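Local coordinates for protein interferon gamma receptor 1 (Gallus gallus, PDB 4EQ2) that probably binds interferon gamma at the cell surface as a cytokine receptor, this chain being the two fibronectin type III-like domains of a longer membrane protein, at residues F154-N159 / E184-C189; M35-H40 / A86-Q91; E71-I76 / F101-H106. One frame throughout, in Å; residues are numbered along the deposited sequence.

Contact 1. Residues F154-N159 / E184-C189; sequences FRNSEN and EGSTYC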
loop_
_atom_site.group_PDB
_atom_site.type_symbol
_atom_site.label_atom_id
_atom_site.label_comp_id
_atom_site.label_asym_id
_atom_site.label_seq_id
_atom_site.Cartn_x
_atom_site.Cartn_y
_atom_site.Cartn_z
ATOM N N PHE A 154 -18.156 12.473 7.720
ATOM C CA PHE A 154 -18.691 12.842 9.025
ATOM C C PHE A 154 -20.141 12.404 9.154
ATOM O O PHE A 154 -20.992 12.823 8.374
ATOM C CB PHE A 154 -18.600 14.354 9.199
ATOM C CG PHE A 154 -18.422 14.788 10.616
ATOM C CD1 PHE A 154 -19.479 15.332 11.327
ATOM C CD2 PHE A 154 -17.194 14.652 11.238
ATOM C CE1 PHE A 154 -19.314 15.736 12.643
ATOM C CE2 PHE A 154 -17.018 15.053 12.554
ATOM C CZ PHE A 154 -18.081 15.595 13.260
ATOM N N ARG A 155 -20.426 11.576 10.150
ATOM C CA ARG A 155 -21.730 10.940 10.241
ATOM C C ARG A 155 -22.358 11.145 11.606
ATOM O O ARG A 155 -21.779 10.791 12.631
ATOM C CB ARG A 155 -21.597 9.444 9.963
ATOM C CG ARG A 155 -22.615 8.887 8.989
ATOM C CD ARG A 155 -22.143 7.554 8.417
ATOM N NE ARG A 155 -23.085 7.003 7.445
ATOM C CZ ARG A 155 -23.134 7.353 6.161
ATOM N NH1 ARG A 155 -22.296 8.261 5.679
ATOM N NH2 ARG A 155 -24.028 6.795 5.357
ATOM N N ASN A 156 -23.552 11.719 11.612
ATOM C CA ASN A 156 -24.311 11.884 12.842
ATOM C C ASN A 156 -25.271 10.711 13.025
ATOM O O ASN A 156 -26.294 10.625 12.353
ATOM C CB ASN A 156 -25.064 13.212 12.810
ATOM C CG ASN A 156 -25.895 13.446 14.046
ATOM O OD1 ASN A 156 -25.434 13.270 15.173
ATOM N ND2 ASN A 156 -27.126 13.865 13.838
ATOM N N SER A 157 -24.930 9.809 13.936
ATOM C CA SER A 157 -25.659 8.552 14.102
ATOM C C SER A 157 -27.167 8.685 14.355
ATOM O O SER A 157 -27.933 7.815 13.949
ATOM C CB SER A 157 -25.003 7.703 15.191
ATOM O OG SER A 157 -24.213 8.506 16.049
ATOM N N GLU A 158 -27.587 9.763 15.017
ATOM C CA GLU A 158 -29.010 9.970 15.328
ATOM C C GLU A 158 -29.781 10.830 14.315
ATOM O O GLU A 158 -30.640 10.321 13.599
ATOM C CB GLU A 158 -29.219 10.487 16.763
ATOM C CG GLU A 158 -28.218 11.526 17.225
ATOM C CD GLU A 158 -26.937 10.904 17.735
ATOM O OE1 GLU A 158 -25.972 10.780 16.952
ATOM O OE2 GLU A 158 -26.899 10.536 18.927
ATOM N N ASN A 159 -29.487 12.126 14.260
ATOM C CA ASN A 159 -30.182 13.015 13.327
ATOM C C ASN A 159 -29.912 12.621 11.868
ATOM O O ASN A 159 -30.605 13.068 10.955
ATOM C CB ASN A 159 -29.824 14.490 13.573
ATOM C CG ASN A 159 -29.500 14.789 15.030
ATOM O OD1 ASN A 159 -29.885 14.051 15.939
ATOM N ND2 ASN A 159 -28.778 15.882 15.255
ATOM N N GLU A 184 -25.874 19.165 19.071
ATOM C CA GLU A 184 -24.596 19.420 19.749
ATOM C C GLU A 184 -24.633 18.685 21.080
ATOM O O GLU A 184 -23.825 18.935 21.973
ATOM C CB GLU A 184 -24.280 20.907 19.963
ATOM C CG GLU A 184 -25.030 21.606 21.080
ATOM C CD GLU A 184 -24.415 22.960 21.412
ATOM O OE1 GLU A 184 -23.389 23.308 20.784
ATOM O OE2 GLU A 184 -24.947 23.671 22.296
ATOM N N GLY A 185 -25.602 17.787 21.202
ATOM C CA GLY A 185 -25.684 16.869 22.322
ATOM C C GLY A 185 -25.916 15.482 21.756
ATOM O O GLY A 185 -26.880 14.801 22.110
ATOM N N SER A 186 -25.031 15.067 20.855
ATOM C CA SER A 186 -25.199 13.805 20.152
ATOM C C SER A 186 -23.864 13.148 19.831
ATOM O O SER A 186 -22.803 13.700 20.124
ATOM C CB SER A 186 -26.009 14.023 18.878
ATOM O OG SER A 186 -25.783 15.322 18.366
ATOM N N THR A 187 -23.928 11.961 19.239
ATOM C CA THR A 187 -22.730 11.203 18.902
ATOM C C THR A 187 -22.419 11.301 17.414
ATOM O O THR A 187 -23.289 11.083 16.573
ATOM C CB THR A 187 -22.880 9.718 19.271
ATOM O OG1 THR A 187 -23.185 9.594 20.664
ATOM C CG2 THR A 187 -21.596 8.965 18.969
ATOM N N TYR A 188 -21.176 11.637 17.093
ATOM C CA TYR A 188 -20.750 11.701 15.702
ATOM C C TYR A 188 -19.690 10.647 15.449
ATOM O O TYR A 188 -18.827 10.413 16.291
ATOM C CB TYR A 188 -20.216 13.092 15.357
ATOM C CG TYR A 188 -21.231 14.195 15.549
ATOM C CD1 TYR A 188 -21.495 14.710 16.811
ATOM C CD2 TYR A 188 -21.925 14.723 14.469
ATOM C CE1 TYR A 188 -22.425 15.718 16.994
ATOM C CE2 TYR A 188 -22.857 15.733 14.642
ATOM C CZ TYR A 188 -23.102 16.226 15.907
ATOM O OH TYR A 188 -24.028 17.231 16.091
ATOM N N CYS A 189 -19.771 10.002 14.290
ATOM C CA CYS A 189 -18.807 8.980 13.909
ATOM C C CYS A 189 -18.125 9.384 12.615
ATOM O O CYS A 189 -18.752 9.958 11.728
ATOM C CB CYS A 189 -19.499 7.634 13.729
ATOM S SG CYS A 189 -20.528 7.146 15.123
#
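Arg-155 and Cys-189 pair as an antiparallel hydrogen-bonded couple: Arg-155 N donates to Cys-189 O at 2.8 Å, and Cys-189 N donates to Arg-155 O at 2.7 Å. They join strands 148-156 and 186-196 in the sheet of a fibronectin type III domain, where Cys-189 also carries the disulfide to Cys-210. Across the contact the Tyr-188 ring meets two side chains. Phe-154 comes in obliquely, its CE1 3.3 Å from Tyr-188 CD2, and Asn-156 also crosses at a slant, its CB 3.8 Å from Tyr-188 CE2. Past the strand end the side chains of Ser-157 and Glu-158 reach the backbone of Thr-187. Glu-158 holds CG between its backbone N and carbonyl carbon (chi1 40°), then bends at chi2 (-83°), which brings CD to 3.4 Å from Ser-186 CB. Its OE1 and OE2 each lie 3.3 Å from Thr-187 N, two weak bonds. Replacing Glu-158 with alanine would probably leave Thr-187 N without this acceptor and uncover Ser-186 CB. Ser-157 OG sits 2.8 Å from Thr-187 O and is also near Glu-158 OE1. Since OE1 is itself only 2.7 Å from Thr-187 O, another acceptor, the crowding of oxygens may raise the pKa of Glu-158, consistent with a protonated carboxyl.

Contact 2. Residues M35-H40 / A86-Q91; sequences MSETPH and AIVGSQ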
loop_
_atom_site.group_PDB
_atom_site.type_symbol
_atom_site.label_atom_id
_atom_site.label_comp_id
_atom_site.label_asym_id
_atom_site.label_seq_id
_atom_site.Cartn_x
_atom_site.Cartn_y
_atom_site.Cartn_z
ATOM N N MET A 35 10.722 -31.241 -2.732
ATOM C CA MET A 35 11.991 -31.690 -3.292
ATOM C C MET A 35 12.915 -32.270 -2.229
ATOM O O MET A 35 13.131 -31.661 -1.178
ATOM C CB MET A 35 12.694 -30.538 -4.013
ATOM C CG MET A 35 12.743 -30.679 -5.522
ATOM S SD MET A 35 11.111 -30.872 -6.256
ATOM C CE MET A 35 11.516 -30.829 -7.995
ATOM N N SER A 36 13.461 -33.447 -2.519
ATOM C CA SER A 36 14.421 -34.099 -1.636
ATOM C C SER A 36 15.539 -33.116 -1.298
ATOM O O SER A 36 15.756 -32.767 -0.135
ATOM C CB SER A 36 15.001 -35.337 -2.320
ATOM O OG SER A 36 14.022 -35.979 -3.124
ATOM N N GLU A 37 16.247 -32.680 -2.332
ATOM C CA GLU A 37 17.184 -31.579 -2.207
ATOM C C GLU A 37 16.343 -30.330 -1.973
ATOM O O GLU A 37 15.164 -30.304 -2.324
ATOM C CB GLU A 37 18.000 -31.446 -3.492
ATOM C CG GLU A 37 19.440 -31.002 -3.288
ATOM C CD GLU A 37 20.358 -31.472 -4.408
ATOM O OE1 GLU A 37 19.951 -32.371 -5.177
ATOM O OE2 GLU A 37 21.490 -30.947 -4.517
ATOM N N THR A 38 16.929 -29.299 -1.375
ATOM C CA THR A 38 16.170 -28.084 -1.095
ATOM C C THR A 38 16.274 -27.062 -2.227
ATOM O O THR A 38 17.357 -26.549 -2.514
ATOM C CB THR A 38 16.576 -27.446 0.246
ATOM O OG1 THR A 38 17.979 -27.642 0.462
ATOM C CG2 THR A 38 15.796 -28.087 1.388
ATOM N N PRO A 39 15.137 -26.765 -2.875
ATOM C CA PRO A 39 15.111 -25.858 -4.026
ATOM C C PRO A 39 15.580 -24.460 -3.646
ATOM O O PRO A 39 15.410 -24.034 -2.503
ATOM C CB PRO A 39 13.628 -25.820 -4.414
ATOM C CG PRO A 39 13.032 -27.041 -3.804
ATOM C CD PRO A 39 13.795 -27.271 -2.542
ATOM N N HIS A 40 16.178 -23.764 -4.605
ATOM C CA HIS A 40 16.551 -22.371 -4.424
ATOM C C HIS A 40 16.073 -21.585 -5.632
ATOM O O HIS A 40 15.938 -22.133 -6.724
ATOM C CB HIS A 40 18.062 -22.234 -4.251
ATOM C CG HIS A 40 18.560 -22.714 -2.927
ATOM N ND1 HIS A 40 18.510 -24.041 -2.547
ATOM C CD2 HIS A 40 19.122 -22.050 -1.889
ATOM C CE1 HIS A 40 19.016 -24.171 -1.337
ATOM N NE2 HIS A 40 19.397 -22.976 -0.913
ATOM N N ALA A 86 13.716 -21.880 -10.700
ATOM C CA ALA A 86 14.048 -22.776 -9.597
ATOM C C ALA A 86 15.339 -23.545 -9.860
ATOM O O ALA A 86 15.521 -24.127 -10.932
ATOM C CB ALA A 86 12.907 -23.741 -9.352
ATOM N N ILE A 87 16.229 -23.547 -8.871
ATOM C CA ILE A 87 17.470 -24.311 -8.948
ATOM C C ILE A 87 17.467 -25.505 -7.990
ATOM O O ILE A 87 17.213 -25.361 -6.792
ATOM C CB ILE A 87 18.684 -23.433 -8.628
ATOM C CG1 ILE A 87 18.565 -22.083 -9.334
ATOM C CG2 ILE A 87 19.967 -24.150 -9.016
ATOM C CD1 ILE A 87 19.649 -21.104 -8.947
ATOM N N VAL A 88 17.754 -26.685 -8.529
ATOM C CA VAL A 88 17.800 -27.908 -7.739
ATOM C C VAL A 88 19.050 -28.703 -8.090
ATOM O O VAL A 88 19.163 -29.250 -9.188
ATOM C CB VAL A 88 16.562 -28.786 -7.982
ATOM C CG1 VAL A 88 16.752 -30.153 -7.352
ATOM C CG2 VAL A 88 15.315 -28.107 -7.438
ATOM N N GLY A 89 19.989 -28.763 -7.154
ATOM C CA GLY A 89 21.257 -29.412 -7.404
ATOM C C GLY A 89 21.964 -28.767 -8.577
ATOM O O GLY A 89 22.220 -27.563 -8.573
ATOM N N SER A 90 22.268 -29.572 -9.589
ATOM C CA SER A 90 22.966 -29.086 -10.778
ATOM C C SER A 90 22.012 -28.475 -11.805
ATOM O O SER A 90 22.404 -27.617 -12.592
ATOM C CB SER A 90 23.769 -30.222 -11.421
ATOM O OG SER A 90 22.953 -31.361 -11.647
ATOM N N GLN A 91 20.756 -28.913 -11.782
ATOM C CA GLN A 91 19.775 -28.501 -12.783
ATOM C C GLN A 91 19.029 -27.207 -12.437
ATOM O O GLN A 91 18.981 -26.789 -11.281
ATOM C CB GLN A 91 18.771 -29.630 -13.035
ATOM C CG GLN A 91 19.397 -30.919 -13.551
ATOM C CD GLN A 91 18.367 -32.009 -13.804
ATOM O OE1 GLN A 91 17.520 -31.889 -14.695
ATOM N NE2 GLN A 91 18.436 -33.080 -13.021
#
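Val-88 meets the facing loop mainly through one methyl: CG2 lies 4.1 Å from Met-35 CG and equally 4.1 Å from Pro-39 CB. The valine holds CG1 anti to its backbone N (chi1 170°), which leaves CG2 beside that N and turned to these two partners; Met-35, bent at chi2, crosses it at about a right angle. Two residues after Met-35, Glu-37 stretches its chain past CG until the carboxylate reaches the backbone of Gly-89, with OE2 3.3 Å from Gly-89 CA. The polar part of the contact is backbone: His-40 N donates to Ile-87 O at 2.9 Å, and Ile-87 N donates to His-40 O at 2.6 Å along a nearly straight line (173°). This antiparallel hydrogen-bonded pair starts strand 40-46 against the end of strand 79-88, neighbours in the four-stranded sheet of the N-terminal fibronectin type III-like domain. Strand 79-88 then reverses into strand 91-102 through a type II' turn from Val-88 to Gln-91, closed by a weak bond from Gln-91 N to Val-88 O, with Val-88 N donating back to Gln-91 O at 3.0 Å; Gly-89 fits its second position with a positive phi (59°). The His-40 ring presents its edge to Thr-38 O in the loop, which accepts a weak bond from His-40 ND1 at 2.8 Å. Farther out, Tyr-32 touches both Pro-39 and Ala-86, Pro-12 packs on Met-35, and Val-42 packs on Ile-87, while Ala-86 bonds Ser-93 across the hairpin.

Contact 3. Residues E71-I76 / F101-H106; sequences EEINEI and FVLQKH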
loop_
_atom_site.group_PDB
_atom_site.type_symbol
_atom_site.label_atom_id
_atom_site.label_comp_id
_atom_site.label_asym_id
_atom_site.label_seq_id
_atom_site.Cartn_x
_atom_site.Cartn_y
_atom_site.Cartn_z
ATOM N N GLU A 71 12.059 -2.276 -2.987
ATOM C CA GLU A 71 13.218 -1.450 -3.318
ATOM C C GLU A 71 13.515 -1.434 -4.812
ATOM O O GLU A 71 14.213 -0.549 -5.295
ATOM C CB GLU A 71 14.458 -1.905 -2.545
ATOM C CG GLU A 71 14.315 -3.260 -1.861
ATOM C CD GLU A 71 14.165 -4.418 -2.842
ATOM O OE1 GLU A 71 13.044 -4.966 -2.944
ATOM O OE2 GLU A 71 15.166 -4.787 -3.502
ATOM N N GLU A 72 12.986 -2.418 -5.534
ATOM C CA GLU A 72 13.169 -2.522 -6.978
ATOM C C GLU A 72 12.134 -1.684 -7.727
ATOM O O GLU A 72 12.204 -1.536 -8.949
ATOM C CB GLU A 72 13.044 -3.982 -7.426
ATOM C CG GLU A 72 14.027 -4.943 -6.781
ATOM C CD GLU A 72 15.475 -4.582 -7.057
ATOM O OE1 GLU A 72 15.756 -4.031 -8.147
ATOM O OE2 GLU A 72 16.331 -4.852 -6.183
ATOM N N ILE A 73 11.166 -1.151 -6.991
ATOM C CA ILE A 73 10.066 -0.410 -7.592
ATOM C C ILE A 73 10.111 1.059 -7.214
ATOM O O ILE A 73 9.952 1.412 -6.043
ATOM C CB ILE A 73 8.717 -0.984 -7.147
ATOM C CG1 ILE A 73 8.535 -2.386 -7.733
ATOM C CG2 ILE A 73 7.577 -0.053 -7.547
ATOM C CD1 ILE A 73 7.318 -3.108 -7.229
ATOM N N ASN A 74 10.329 1.919 -8.202
ATOM C CA ASN A 74 10.342 3.352 -7.945
ATOM C C ASN A 74 9.602 4.135 -9.017
ATOM O O ASN A 74 9.799 5.336 -9.176
ATOM C CB ASN A 74 11.774 3.862 -7.766
ATOM C CG ASN A 74 12.671 3.497 -8.929
ATOM O OD1 ASN A 74 12.340 3.756 -10.082
ATOM N ND2 ASN A 74 13.817 2.892 -8.631
ATOM N N GLU A 75 8.753 3.432 -9.755
ATOM C CA GLU A 75 7.869 4.061 -10.720
ATOM C C GLU A 75 6.458 3.635 -10.375
ATOM O O GLU A 75 6.183 2.449 -10.225
ATOM C CB GLU A 75 8.203 3.613 -12.145
ATOM C CG GLU A 75 9.584 4.017 -12.635
ATOM C CD GLU A 75 9.716 5.510 -12.864
ATOM O OE1 GLU A 75 8.677 6.195 -12.999
ATOM O OE2 GLU A 75 10.866 5.998 -12.912
ATOM N N ILE A 76 5.561 4.600 -10.244
ATOM C CA ILE A 76 4.178 4.279 -9.919
ATOM C C ILE A 76 3.303 4.134 -11.166
ATOM O O ILE A 76 2.332 3.380 -11.171
ATOM C CB ILE A 76 3.571 5.319 -8.947
ATOM C CG1 ILE A 76 2.091 5.029 -8.705
ATOM C CG2 ILE A 76 3.743 6.732 -9.478
ATOM C CD1 ILE A 76 1.476 5.944 -7.675
ATOM N N PHE A 101 2.818 -5.612 -13.999
ATOM C CA PHE A 101 2.516 -4.911 -12.758
ATOM C C PHE A 101 2.639 -3.403 -12.908
ATOM O O PHE A 101 3.650 -2.896 -13.396
ATOM C CB PHE A 101 3.412 -5.390 -11.611
ATOM C CG PHE A 101 3.187 -4.638 -10.322
ATOM C CD1 PHE A 101 2.153 -4.998 -9.461
ATOM C CD2 PHE A 101 3.999 -3.565 -9.978
ATOM C CE1 PHE A 101 1.933 -4.299 -8.283
ATOM C CE2 PHE A 101 3.791 -2.864 -8.803
ATOM C CZ PHE A 101 2.755 -3.230 -7.951
ATOM N N VAL A 102 1.603 -2.693 -12.478
ATOM C CA VAL A 102 1.612 -1.240 -12.475
ATOM C C VAL A 102 1.083 -0.746 -11.135
ATOM O O VAL A 102 -0.083 -0.959 -10.788
ATOM C CB VAL A 102 0.756 -0.658 -13.616
ATOM C CG1 VAL A 102 0.709 0.854 -13.511
ATOM C CG2 VAL A 102 1.308 -1.090 -14.974
ATOM N N LEU A 103 1.949 -0.089 -10.380
ATOM C CA LEU A 103 1.616 0.302 -9.019
ATOM C C LEU A 103 0.288 1.041 -8.926
ATOM O O LEU A 103 -0.555 0.717 -8.090
ATOM C CB LEU A 103 2.731 1.156 -8.425
ATOM C CG LEU A 103 2.564 1.431 -6.935
ATOM C CD1 LEU A 103 2.136 0.158 -6.235
ATOM C CD2 LEU A 103 3.857 1.978 -6.347
ATOM N N GLN A 104 0.112 2.038 -9.785
ATOM C CA GLN A 104 -1.091 2.862 -9.775
ATOM C C GLN A 104 -2.352 2.018 -9.954
ATOM O O GLN A 104 -3.411 2.351 -9.430
ATOM C CB GLN A 104 -0.996 3.949 -10.860
ATOM C CG GLN A 104 -2.219 4.847 -10.987
ATOM C CD GLN A 104 -3.313 4.218 -11.823
ATOM O OE1 GLN A 104 -3.038 3.563 -12.827
ATOM N NE2 GLN A 104 -4.561 4.415 -11.417
ATOM N N LYS A 105 -2.230 0.917 -10.685
ATOM C CA LYS A 105 -3.384 0.075 -10.988
ATOM C C LYS A 105 -3.554 -1.052 -9.981
ATOM O O LYS A 105 -4.651 -1.293 -9.482
ATOM C CB LYS A 105 -3.255 -0.527 -12.392
ATOM C CG LYS A 105 -3.387 0.486 -13.526
ATOM C CD LYS A 105 -2.931 -0.104 -14.857
ATOM C CE LYS A 105 -3.668 -1.403 -15.193
ATOM N NZ LYS A 105 -3.060 -2.112 -16.365
ATOM N N HIS A 106 -2.463 -1.746 -9.691
ATOM C CA HIS A 106 -2.543 -2.976 -8.921
ATOM C C HIS A 106 -2.274 -2.764 -7.436
ATOM O O HIS A 106 -2.597 -3.617 -6.620
ATOM C CB HIS A 106 -1.577 -4.016 -9.491
ATOM C CG HIS A 106 -1.734 -4.243 -10.962
ATOM N ND1 HIS A 106 -2.905 -4.716 -11.522
ATOM C CD2 HIS A 106 -0.873 -4.071 -11.991
ATOM C CE1 HIS A 106 -2.756 -4.815 -12.829
ATOM N NE2 HIS A 106 -1.529 -4.431 -13.142
HETATM O O HOH W 1 4.608 0.345 -11.210
#
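Leu-103 reaches from the start of the one-turn helix 103-106 into the loop 71-76, and its atoms meet that loop one after another. CB lies against the backbone of Ile-76, 3.6 Å from Ile-76 O. With CG anti to the backbone N (chi1 -171°), the chain runs on toward the loop, and CG comes to 4.0 Å from Ile-76 CG1. At the fork, CD2 looks to Ile-73, whose CG2 is 4.4 Å away, while CD1 settles 3.8 Å from Phe-101 CZ in its own segment. Ile-73 also brings CD1 to 3.9 Å from Phe-101 CE2, the two side chains crossing at about a right angle. Two backbone links span the cluster. Gln-104 N donates to Ile-76 O at 2.9 Å, in the carbonyl plane, and a water accepts from Leu-103 N and donates to Glu-75 O, bridging the two backbones. Val-102, at the N-cap position, lends its O to both Lys-105 N and His-106 N. Ile-76 CG1 also packs on Gln-104 CB, and the amide of Gln-104 turns away, NE2 bonding Leu-200 O. Helix 103-106 follows strand 91-102; Phe-24 and Ser-21 of the first domain lie against Leu-103, and Ile-201 of strand 201-213 in the second domain touches both Ile-76 and Gln-104, which places the contact at the junction of the two domains.

Along the chain, contacts 2 and 3 interleave, with segments in the order 35-40, 71-76, 86-91 and 101-106, and both close before contact 1 opens. They share the four-stranded sheet of the first domain, where strands 79-88 and 91-102 are neighbours, yet their centres stand 31 Å apart: contact 2 marks the far end of that domain and contact 3 the end that meets the second. Contact 1 is in the second domain's sheet, its centre 40 Å from that of contact 3 and 61 Å from that of contact 2, on opposite sides of the chain's centre from the latter. The three therefore sample an elongated two-domain receptor fragment at its two ends and its interdomain junction.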